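Local coordinates for topoisomerase I-like protein (Leishmania donovani, PDB 2B9S) that forms, with a small subunit that supplies the catalytic nucleophile, a type IB topoisomerase that cleaves and religates one DNA strand to relax supercoils, at the interface of chains A and B. Numbering follows the deposited sequence. Chains: chain A, topoisomerase I-like protein; chain B, DNA topoisomerase I-like protein.

The interface of chains A and B. Residues chain A 246, 387, 390-391, 423; chain B 18, 22-23.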
ATOM      1  N   PHE A 246       0.938  11.295  13.527  1.00 29.91           N
ATOM      2  CA  PHE A 246       2.040  11.191  14.483  1.00 31.84           C
ATOM      3  C   PHE A 246       1.704  11.792  15.840  1.00 32.57           C
ATOM      4  O   PHE A 246       2.195  11.323  16.865  1.00 34.02           O
ATOM      5  CB  PHE A 246       3.325  11.770  13.916  1.00 29.74           C
ATOM      6  CG  PHE A 246       3.954  10.901  12.890  1.00 28.92           C
ATOM      7  CD1 PHE A 246       4.046  11.319  11.567  1.00 28.76           C
ATOM      8  CD2 PHE A 246       4.441   9.642  13.230  1.00 28.61           C
ATOM      9  CE1 PHE A 246       4.636  10.512  10.610  1.00 27.21           C
ATOM     10  CE2 PHE A 246       5.026   8.815  12.266  1.00 26.25           C
ATOM     11  CZ  PHE A 246       5.122   9.259  10.961  1.00 29.15           C
ATOM     12  N   THR A 387       2.654   2.692  14.521  1.00 30.51           N
ATOM     13  CA  THR A 387       3.284   4.017  14.441  1.00 33.02           C
ATOM     14  C   THR A 387       4.007   4.371  15.746  1.00 33.94           C
ATOM     15  O   THR A 387       5.139   4.867  15.721  1.00 34.43           O
ATOM     16  CB  THR A 387       2.228   5.128  14.167  1.00 31.93           C
ATOM     17  OG1 THR A 387       1.425   4.764  13.045  1.00 30.95           O
ATOM     18  CG2 THR A 387       2.896   6.472  13.892  1.00 29.34           C
ATOM     19  N   ALA A 390       7.154   2.034  16.208  1.00 33.95           N
ATOM     20  CA  ALA A 390       8.253   2.332  15.298  1.00 33.22           C
ATOM     21  C   ALA A 390       8.976   3.593  15.758  1.00 33.26           C
ATOM     22  O   ALA A 390      10.206   3.645  15.786  1.00 31.00           O
ATOM     23  CB  ALA A 390       7.738   2.491  13.882  1.00 32.21           C
ATOM     24  N   SER A 391       8.186   4.593  16.143  1.00 34.08           N
ATOM     25  CA  SER A 391       8.703   5.905  16.538  1.00 34.19           C
ATOM     26  C   SER A 391       9.376   5.893  17.909  1.00 34.88           C
ATOM     27  O   SER A 391      10.432   6.491  18.085  1.00 35.68           O
ATOM     28  CB  SER A 391       7.589   6.944  16.505  1.00 30.57           C
ATOM     29  OG  SER A 391       7.355   7.344  15.178  1.00 30.49           O
ATOM     30  N   VAL A 423      14.045  -0.836  13.782  1.00 37.10           N
ATOM     31  CA  VAL A 423      12.671  -0.431  13.458  1.00 36.15           C
ATOM     32  C   VAL A 423      12.055  -1.319  12.357  1.00 34.13           C
ATOM     33  O   VAL A 423      10.944  -1.807  12.514  1.00 32.41           O
ATOM     34  CB  VAL A 423      12.618   1.077  13.036  1.00 36.53           C
ATOM     35  CG1 VAL A 423      11.184   1.508  12.673  1.00 36.17           C
ATOM     36  CG2 VAL A 423      13.197   1.969  14.151  1.00 35.21           C
TER
ATOM     37  N   SER B  18       9.490   2.047   6.883  1.00 25.64           N
ATOM     38  CA  SER B  18       9.393   2.670   8.204  1.00 26.10           C
ATOM     39  C   SER B  18       9.734   4.167   8.175  1.00 28.38           C
ATOM     40  O   SER B  18       9.071   4.961   8.830  1.00 29.71           O
ATOM     41  CB  SER B  18      10.242   1.930   9.244  1.00 27.01           C
ATOM     42  OG  SER B  18      11.609   1.933   8.883  1.00 26.35           O
ATOM     43  N   TYR B  22       6.217   5.414   9.024  1.00 22.90           N
ATOM     44  CA  TYR B  22       6.074   4.938  10.405  1.00 24.92           C
ATOM     45  C   TYR B  22       6.794   5.731  11.502  1.00 27.59           C
ATOM     46  O   TYR B  22       6.301   5.809  12.629  1.00 29.81           O
ATOM     47  CB  TYR B  22       6.472   3.456  10.491  1.00 23.62           C
ATOM     48  CG  TYR B  22       5.374   2.527   9.999  1.00 23.49           C
ATOM     49  CD1 TYR B  22       5.464   1.898   8.763  1.00 21.47           C
ATOM     50  CD2 TYR B  22       4.224   2.316  10.774  1.00 23.16           C
ATOM     51  CE1 TYR B  22       4.458   1.076   8.317  1.00 22.88           C
ATOM     52  CE2 TYR B  22       3.202   1.494  10.337  1.00 24.00           C
ATOM     53  CZ  TYR B  22       3.323   0.870   9.113  1.00 23.90           C
ATOM     54  OH  TYR B  22       2.299   0.056   8.696  1.00 22.47           O
ATOM     55  N   ILE B  23       7.967   6.284  11.187  1.00 28.33           N
ATOM     56  CA  ILE B  23       8.753   7.064  12.148  1.00 28.11           C
ATOM     57  C   ILE B  23       8.386   8.562  12.043  1.00 28.73           C
ATOM     58  O   ILE B  23       8.332   9.112  10.945  1.00 26.65           O
ATOM     59  CB  ILE B  23      10.252   6.908  11.881  1.00 29.35           C
ATOM     60  CG1 ILE B  23      10.664   5.434  11.898  1.00 28.56           C
ATOM     61  CG2 ILE B  23      11.058   7.722  12.889  1.00 30.13           C
ATOM     62  CD1 ILE B  23      11.976   5.176  11.171  1.00 27.82           C
TER
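The backbone carbonyl oxygen O of B:Tyr22, the catalytic tyrosine, takes a hydrogen bond from the hydroxyl OG of A:Ser391, 3.2 Å away. The hydroxyl lies in the carbonyl plane on a lone pair, with a C=O...OG angle of 129°. With OG turned back beside its own backbone N (chi1 -79°), A:Ser391 can also reach the carbonyl O of A:Thr387 one helical turn earlier, but that bond is weak. Around the same B:Tyr22 oxygen, chain A adds carbon: the methyl CG2 of A:Thr387 at 3.7 Å and the ring atom CE2 of A:Phe246 at 3.3 Å. The phenyl ring of A:Phe246 comes edge-on, with the carbonyl carbon of B:Tyr22 in its plane, and its far corner, CZ, meets O of B:Ile23 at 3.2 Å. Hydroxyl, methyl and ring edge together probably steady the main chain from which the nucleophilic phenol projects.

Beside this polar point, CB of B:Tyr22 rests on the methyl CB of A:Ala390 at 3.7 Å, while its ring atom CD2 passes the backbone N of A:Thr387 at 4.1 Å. A:Val423 closes the other flank through one branch: CG1, anti to the backbone N (chi1 179°), touches CB of B:Ser18 at 3.6 Å and meets CG1 of B:Ile23 at 4.0 Å.

Chain B here forms a wedge, helix 16-21 through B:Ser18 and the following loop residues B:Tyr22 and B:Ile23, set among chain A helices 236-266, 384-400 and 411-427. Helix 384-400 also carries A:Arg386 of the vanadate pocket, and A:His429 follows helix 411-427, so this packing probably helps complete the active site across both chains.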